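Local coordinates for aminopeptidase N family protein (Idiomarina loihiensis L2TR, PDB 4FGM) that probably acts as a zinc-dependent aminopeptidase of the M61 family, removing residues from the N-terminal end of peptides, at residues Phe276-Leu290 against Met405-Thr419. Sequence-based numbering, arbitrary orientation.
With ZN (zinc ion), chain C.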
loop_
_atom_site.group_PDB
_atom_site.type_symbol
_atom_site.label_atom_id
_atom_site.label_comp_id
_atom_site.label_asym_id
_atom_site.label_seq_id
_atom_site.Cartn_x
_atom_site.Cartn_y
_atom_site.Cartn_z
ATOM N N PHE A 276 11.396 -1.117 1.836
ATOM C CA PHE A 276 11.572 -2.526 2.169
ATOM C C PHE A 276 11.145 -3.399 0.991
ATOM O O PHE A 276 11.760 -4.436 0.696
ATOM C CB PHE A 276 10.717 -2.892 3.381
ATOM C CG PHE A 276 11.068 -4.218 3.997
ATOM C CD1 PHE A 276 12.179 -4.337 4.830
ATOM C CD2 PHE A 276 10.311 -5.353 3.725
ATOM C CE1 PHE A 276 12.530 -5.564 5.387
ATOM C CE2 PHE A 276 10.653 -6.593 4.280
ATOM C CZ PHE A 276 11.769 -6.697 5.111
ATOM N N HIS A 277 10.082 -2.960 0.319
ATOM C CA HIS A 277 9.542 -3.675 -0.840
ATOM C C HIS A 277 10.607 -3.811 -1.940
ATOM O O HIS A 277 10.493 -4.688 -2.816
ATOM C CB HIS A 277 8.308 -2.954 -1.405
ATOM C CG HIS A 277 7.009 -3.435 -0.833
ATOM N ND1 HIS A 277 6.712 -4.774 -0.661
ATOM C CD2 HIS A 277 5.902 -2.758 -0.455
ATOM C CE1 HIS A 277 5.479 -4.897 -0.207
ATOM N NE2 HIS A 277 4.966 -3.687 -0.076
ATOM N N SER A 278 11.622 -2.940 -1.918
ATOM C CA SER A 278 12.686 -3.013 -2.925
ATOM C C SER A 278 13.278 -4.418 -2.901
ATOM O O SER A 278 13.665 -4.979 -3.946
ATOM C CB SER A 278 13.796 -2.016 -2.614
ATOM O OG SER A 278 13.384 -0.713 -2.975
ATOM N N TRP A 279 13.394 -4.971 -1.697
ATOM C CA TRP A 279 13.940 -6.311 -1.564
ATOM C C TRP A 279 12.771 -7.281 -1.582
ATOM O O TRP A 279 12.763 -8.273 -2.328
ATOM C CB TRP A 279 14.668 -6.462 -0.236
ATOM C CG TRP A 279 15.959 -5.744 -0.171
ATOM C CD1 TRP A 279 17.203 -6.250 -0.461
ATOM C CD2 TRP A 279 16.160 -4.391 0.237
ATOM N NE1 TRP A 279 18.170 -5.288 -0.246
ATOM C CE2 TRP A 279 17.558 -4.140 0.186
ATOM C CE3 TRP A 279 15.295 -3.365 0.649
ATOM C CZ2 TRP A 279 18.107 -2.909 0.528
ATOM C CZ3 TRP A 279 15.836 -2.137 0.993
ATOM C CH2 TRP A 279 17.236 -1.917 0.935
ATOM N N ASN A 280 11.776 -6.982 -0.765
ATOM C CA ASN A 280 10.618 -7.848 -0.660
ATOM C C ASN A 280 9.506 -7.483 -1.630
ATOM O O ASN A 280 8.817 -6.469 -1.419
ATOM C CB ASN A 280 10.138 -7.773 0.787
ATOM C CG ASN A 280 9.323 -8.979 1.227
ATOM O OD1 ASN A 280 9.319 -10.018 0.573
ATOM N ND2 ASN A 280 8.645 -8.845 2.380
ATOM N N ILE A 281 9.430 -8.247 -2.723
ATOM C CA ILE A 281 8.483 -8.093 -3.828
ATOM C C ILE A 281 9.005 -7.560 -5.139
ATOM O O ILE A 281 8.401 -7.831 -6.189
ATOM C CB ILE A 281 7.218 -7.275 -3.446
ATOM C CG1 ILE A 281 6.046 -7.712 -4.338
ATOM C CG2 ILE A 281 7.418 -5.811 -3.792
ATOM C CD1 ILE A 281 5.782 -9.192 -4.288
ATOM N N LYS A 282 10.068 -6.772 -5.080
ATOM C CA LYS A 282 10.607 -6.242 -6.316
ATOM C C LYS A 282 11.689 -7.183 -6.828
ATOM O O LYS A 282 11.802 -7.377 -8.047
ATOM C CB LYS A 282 11.197 -4.842 -6.133
ATOM C CG LYS A 282 10.138 -3.735 -6.139
ATOM C CD LYS A 282 8.881 -4.172 -6.888
ATOM C CE LYS A 282 8.993 -3.826 -8.342
ATOM N NZ LYS A 282 8.103 -4.718 -9.117
ATOM N N THR A 283 12.492 -7.755 -5.922
ATOM C CA THR A 283 13.545 -8.684 -6.333
ATOM C C THR A 283 13.201 -10.076 -5.816
ATOM O O THR A 283 13.191 -11.041 -6.581
ATOM C CB THR A 283 14.929 -8.236 -5.833
ATOM O OG1 THR A 283 14.830 -7.748 -4.488
ATOM C CG2 THR A 283 15.477 -7.142 -6.741
ATOM N N LEU A 284 12.927 -10.183 -4.518
ATOM C CA LEU A 284 12.512 -11.454 -3.928
ATOM C C LEU A 284 11.009 -11.412 -4.214
ATOM O O LEU A 284 10.336 -10.467 -3.808
ATOM C CB LEU A 284 12.752 -11.454 -2.411
ATOM C CG LEU A 284 12.820 -12.768 -1.612
ATOM C CD1 LEU A 284 11.956 -12.629 -0.374
ATOM C CD2 LEU A 284 12.368 -13.957 -2.446
ATOM N N LYS A 285 10.481 -12.402 -4.924
ATOM C CA LYS A 285 9.058 -12.402 -5.248
ATOM C C LYS A 285 8.577 -13.803 -5.601
ATOM O O LYS A 285 9.389 -14.701 -5.809
ATOM C CB LYS A 285 8.797 -11.458 -6.429
ATOM C CG LYS A 285 9.225 -12.012 -7.782
ATOM C CD LYS A 285 9.083 -10.976 -8.899
ATOM C CE LYS A 285 10.194 -9.931 -8.821
ATOM N NZ LYS A 285 10.159 -8.953 -9.957
ATOM N N PRO A 286 7.244 -14.016 -5.654
ATOM C CA PRO A 286 6.744 -15.352 -5.996
ATOM C C PRO A 286 6.985 -15.668 -7.474
ATOM O O PRO A 286 7.039 -14.764 -8.313
ATOM C CB PRO A 286 5.259 -15.272 -5.643
ATOM C CG PRO A 286 4.932 -13.833 -5.867
ATOM C CD PRO A 286 6.135 -13.106 -5.306
ATOM N N LYS A 287 7.130 -16.953 -7.785
ATOM C CA LYS A 287 7.380 -17.381 -9.152
ATOM C C LYS A 287 6.252 -16.990 -10.094
ATOM O O LYS A 287 6.471 -16.790 -11.288
ATOM C CB LYS A 287 7.610 -18.894 -9.193
ATOM C CG LYS A 287 8.807 -19.313 -8.352
ATOM C CD LYS A 287 9.272 -20.733 -8.638
ATOM C CE LYS A 287 10.482 -21.075 -7.772
ATOM N NZ LYS A 287 11.085 -22.392 -8.112
ATOM N N ALA A 288 5.046 -16.870 -9.552
ATOM C CA ALA A 288 3.890 -16.492 -10.359
ATOM C C ALA A 288 4.086 -15.102 -10.959
ATOM O O ALA A 288 3.400 -14.730 -11.904
ATOM C CB ALA A 288 2.625 -16.527 -9.507
ATOM N N PHE A 289 5.029 -14.341 -10.406
ATOM C CA PHE A 289 5.325 -12.991 -10.891
ATOM C C PHE A 289 6.618 -12.971 -11.729
ATOM O O PHE A 289 7.174 -11.904 -12.004
ATOM C CB PHE A 289 5.469 -12.012 -9.706
ATOM C CG PHE A 289 4.180 -11.726 -8.967
ATOM C CD1 PHE A 289 2.964 -12.244 -9.407
ATOM C CD2 PHE A 289 4.190 -10.921 -7.827
ATOM C CE1 PHE A 289 1.780 -11.961 -8.725
ATOM C CE2 PHE A 289 3.010 -10.633 -7.135
ATOM C CZ PHE A 289 1.804 -11.156 -7.587
ATOM N N LEU A 290 7.087 -14.152 -12.128
ATOM C CA LEU A 290 8.304 -14.277 -12.926
ATOM C C LEU A 290 8.066 -15.076 -14.210
ATOM O O LEU A 290 8.299 -16.283 -14.249
ATOM C CB LEU A 290 9.405 -14.951 -12.098
ATOM C CG LEU A 290 9.970 -14.142 -10.927
ATOM C CD1 LEU A 290 10.817 -15.044 -10.032
ATOM C CD2 LEU A 290 10.798 -12.973 -11.462
HETATM N N MSE A 405 15.016 -12.782 6.751
HETATM C CA MSE A 405 14.690 -12.020 5.541
HETATM C C MSE A 405 15.949 -11.824 4.701
HETATM O O MSE A 405 15.930 -12.010 3.483
HETATM C CB MSE A 405 14.088 -10.649 5.895
HETATM C CG MSE A 405 12.756 -10.699 6.639
HETATM SE SE MSE A 405 11.362 -11.647 5.675
HETATM C CE MSE A 405 11.315 -10.533 4.087
ATOM N N LYS A 406 17.042 -11.448 5.364
ATOM C CA LYS A 406 18.322 -11.238 4.687
ATOM C C LYS A 406 18.689 -12.483 3.883
ATOM O O LYS A 406 18.920 -12.422 2.671
ATOM C CB LYS A 406 19.433 -10.968 5.707
ATOM C CG LYS A 406 20.817 -10.807 5.079
ATOM C CD LYS A 406 21.936 -11.122 6.063
ATOM C CE LYS A 406 22.436 -12.556 5.904
ATOM N NZ LYS A 406 23.251 -12.756 4.662
ATOM N N GLU A 407 18.739 -13.614 4.579
ATOM C CA GLU A 407 19.087 -14.883 3.963
ATOM C C GLU A 407 18.122 -15.284 2.855
ATOM O O GLU A 407 18.555 -15.694 1.774
ATOM C CB GLU A 407 19.172 -15.969 5.036
ATOM C CG GLU A 407 20.358 -15.769 5.976
ATOM C CD GLU A 407 20.373 -16.749 7.132
ATOM O OE1 GLU A 407 19.871 -17.878 6.958
ATOM O OE2 GLU A 407 20.902 -16.397 8.211
ATOM N N LEU A 408 16.820 -15.163 3.101
ATOM C CA LEU A 408 15.855 -15.519 2.067
ATOM C C LEU A 408 16.070 -14.640 0.845
ATOM O O LEU A 408 15.899 -15.089 -0.286
ATOM C CB LEU A 408 14.418 -15.364 2.571
ATOM C CG LEU A 408 13.889 -16.492 3.461
ATOM C CD1 LEU A 408 12.519 -16.118 4.011
ATOM C CD2 LEU A 408 13.805 -17.776 2.657
ATOM N N TRP A 409 16.461 -13.389 1.070
ATOM C CA TRP A 409 16.684 -12.486 -0.050
ATOM C C TRP A 409 17.898 -12.893 -0.882
ATOM O O TRP A 409 17.844 -12.873 -2.111
ATOM C CB TRP A 409 16.870 -11.039 0.417
ATOM C CG TRP A 409 17.014 -10.119 -0.758
ATOM C CD1 TRP A 409 16.022 -9.714 -1.610
ATOM C CD2 TRP A 409 18.235 -9.603 -1.294
ATOM N NE1 TRP A 409 16.552 -8.989 -2.646
ATOM C CE2 TRP A 409 17.910 -8.907 -2.482
ATOM C CE3 TRP A 409 19.578 -9.672 -0.895
ATOM C CZ2 TRP A 409 18.878 -8.276 -3.270
ATOM C CZ3 TRP A 409 20.539 -9.046 -1.680
ATOM C CH2 TRP A 409 20.183 -8.361 -2.858
ATOM N N HIS A 410 18.994 -13.249 -0.220
ATOM C CA HIS A 410 20.199 -13.657 -0.945
ATOM C C HIS A 410 19.998 -14.974 -1.687
ATOM O O HIS A 410 20.559 -15.184 -2.763
ATOM C CB HIS A 410 21.377 -13.783 0.015
ATOM C CG HIS A 410 21.974 -12.468 0.410
ATOM N ND1 HIS A 410 22.738 -11.711 -0.450
ATOM C CD2 HIS A 410 21.908 -11.770 1.569
ATOM C CE1 HIS A 410 23.121 -10.604 0.160
ATOM N NE2 HIS A 410 22.629 -10.615 1.387
ATOM N N GLU A 411 19.181 -15.853 -1.120
ATOM C CA GLU A 411 18.924 -17.144 -1.738
ATOM C C GLU A 411 17.958 -17.099 -2.911
ATOM O O GLU A 411 18.269 -17.574 -4.001
ATOM C CB GLU A 411 18.379 -18.133 -0.707
ATOM C CG GLU A 411 19.434 -18.825 0.127
ATOM C CD GLU A 411 18.874 -20.014 0.888
ATOM O OE1 GLU A 411 18.186 -20.855 0.264
ATOM O OE2 GLU A 411 19.126 -20.108 2.108
ATOM N N PHE A 412 16.786 -16.518 -2.687
ATOM C CA PHE A 412 15.762 -16.483 -3.719
ATOM C C PHE A 412 15.513 -15.136 -4.371
ATOM O O PHE A 412 14.923 -15.076 -5.449
ATOM C CB PHE A 412 14.458 -17.017 -3.128
ATOM C CG PHE A 412 14.602 -18.359 -2.470
ATOM C CD1 PHE A 412 14.748 -19.512 -3.240
ATOM C CD2 PHE A 412 14.625 -18.470 -1.082
ATOM C CE1 PHE A 412 14.910 -20.755 -2.639
ATOM C CE2 PHE A 412 14.788 -19.714 -0.468
ATOM C CZ PHE A 412 14.932 -20.857 -1.250
ATOM N N GLY A 413 15.959 -14.062 -3.724
ATOM C CA GLY A 413 15.747 -12.733 -4.271
ATOM C C GLY A 413 16.852 -12.245 -5.187
ATOM O O GLY A 413 16.635 -12.021 -6.376
ATOM N N LYS A 414 18.046 -12.080 -4.632
ATOM C CA LYS A 414 19.186 -11.612 -5.407
ATOM C C LYS A 414 19.406 -12.485 -6.643
ATOM O O LYS A 414 19.954 -12.031 -7.646
ATOM C CB LYS A 414 20.458 -11.631 -4.551
ATOM C CG LYS A 414 21.594 -10.857 -5.185
ATOM C CD LYS A 414 22.958 -11.496 -4.970
ATOM C CE LYS A 414 23.504 -11.263 -3.579
ATOM N NZ LYS A 414 25.000 -11.336 -3.579
ATOM N N THR A 415 18.965 -13.735 -6.562
ATOM C CA THR A 415 19.123 -14.697 -7.646
ATOM C C THR A 415 17.955 -14.743 -8.626
ATOM O O THR A 415 18.048 -15.405 -9.660
ATOM C CB THR A 415 19.304 -16.111 -7.083
ATOM O OG1 THR A 415 18.146 -16.457 -6.308
ATOM C CG2 THR A 415 20.548 -16.185 -6.198
ATOM N N SER A 416 16.861 -14.058 -8.299
ATOM C CA SER A 416 15.672 -14.039 -9.154
ATOM C C SER A 416 15.032 -15.422 -9.285
ATOM O O SER A 416 14.291 -15.688 -10.233
ATOM C CB SER A 416 16.018 -13.511 -10.550
ATOM O OG SER A 416 16.429 -12.156 -10.504
ATOM N N ILE A 417 15.324 -16.292 -8.327
ATOM C CA ILE A 417 14.790 -17.646 -8.320
ATOM C C ILE A 417 13.283 -17.666 -8.099
ATOM O O ILE A 417 12.560 -18.407 -8.760
ATOM C CB ILE A 417 15.471 -18.497 -7.213
ATOM C CG1 ILE A 417 16.940 -18.717 -7.568
ATOM C CG2 ILE A 417 14.743 -19.823 -7.034
ATOM C CD1 ILE A 417 17.159 -19.172 -9.000
ATOM N N GLY A 418 12.819 -16.853 -7.157
ATOM C CA GLY A 418 11.400 -16.801 -6.858
ATOM C C GLY A 418 11.006 -17.779 -5.768
ATOM O O GLY A 418 11.677 -18.792 -5.555
ATOM N N THR A 419 9.914 -17.478 -5.076
ATOM C CA THR A 419 9.430 -18.336 -4.003
ATOM C C THR A 419 8.119 -19.009 -4.380
ATOM O O THR A 419 7.235 -18.376 -4.958
ATOM C CB THR A 419 9.192 -17.533 -2.702
ATOM O OG1 THR A 419 8.241 -16.488 -2.948
ATOM C CG2 THR A 419 10.489 -16.940 -2.197
HETATM ZN ZN ZN C . 3.096 -3.253 0.475
HETATM O O HOH W 1 12.855 -13.907 -6.390
#
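Trp279 sets its edge against one face of the Trp409 indole, with CD1 of Trp279 3.4 Å from CE2 of Trp409. The two planes stand at 76°, a T-shaped (edge-to-face) pair. Over the opposite face lie backbone atoms of the same segment, Gly413 C and Lys414 N, toward the rim. At its edge, NE1 of Trp409 gives a nearly straight hydrogen bond (168°) to OG1 of Thr283 at 2.8 Å, with the oxygen close to the ring plane. The indole reaches this place because CG is anti to the backbone N (chi1 -177°). Replacing Trp409 by alanine is likely to leave the Trp279 edge without its aromatic face and Thr283 OG1 without this donor. The NE1 of Trp279 turns elsewhere, to the carbonyl of Glu217.

Selenomethionine Met405 brings its CE to the edge of the Phe276 ring and to the Asn280 amide, 3.6 Å from ND2. Phe276 and His277 lie on the helix that carries the HExxH zinc motif. His277 binds zinc through NE2 together with His273 and Glu307, and its ND1 donates to the carbonyl O of Asn280, which lies in the imidazole plane. Here the loop that follows the zinc helix packs against helix 401-413 and the turn from Gly413 to Ser416.

Leu284 lies over Gly413, their CA atoms 3.5 Å apart. Gly413, with no side chain, lets the two backbones come this close, with Leu284 CB and Trp409 CD1 beside it. CD2 of Leu284 meets CB of Phe412 and CG2 of Thr419. One water links the carbonyls of Thr283 and Phe412 with the Lys285 amide. Further along, a single beta bridge joins Pro286 and Thr419. Thr419 N bonds to Lys285 O at 2.9 Å, and Lys287 N to Thr419 O at 3.2 Å.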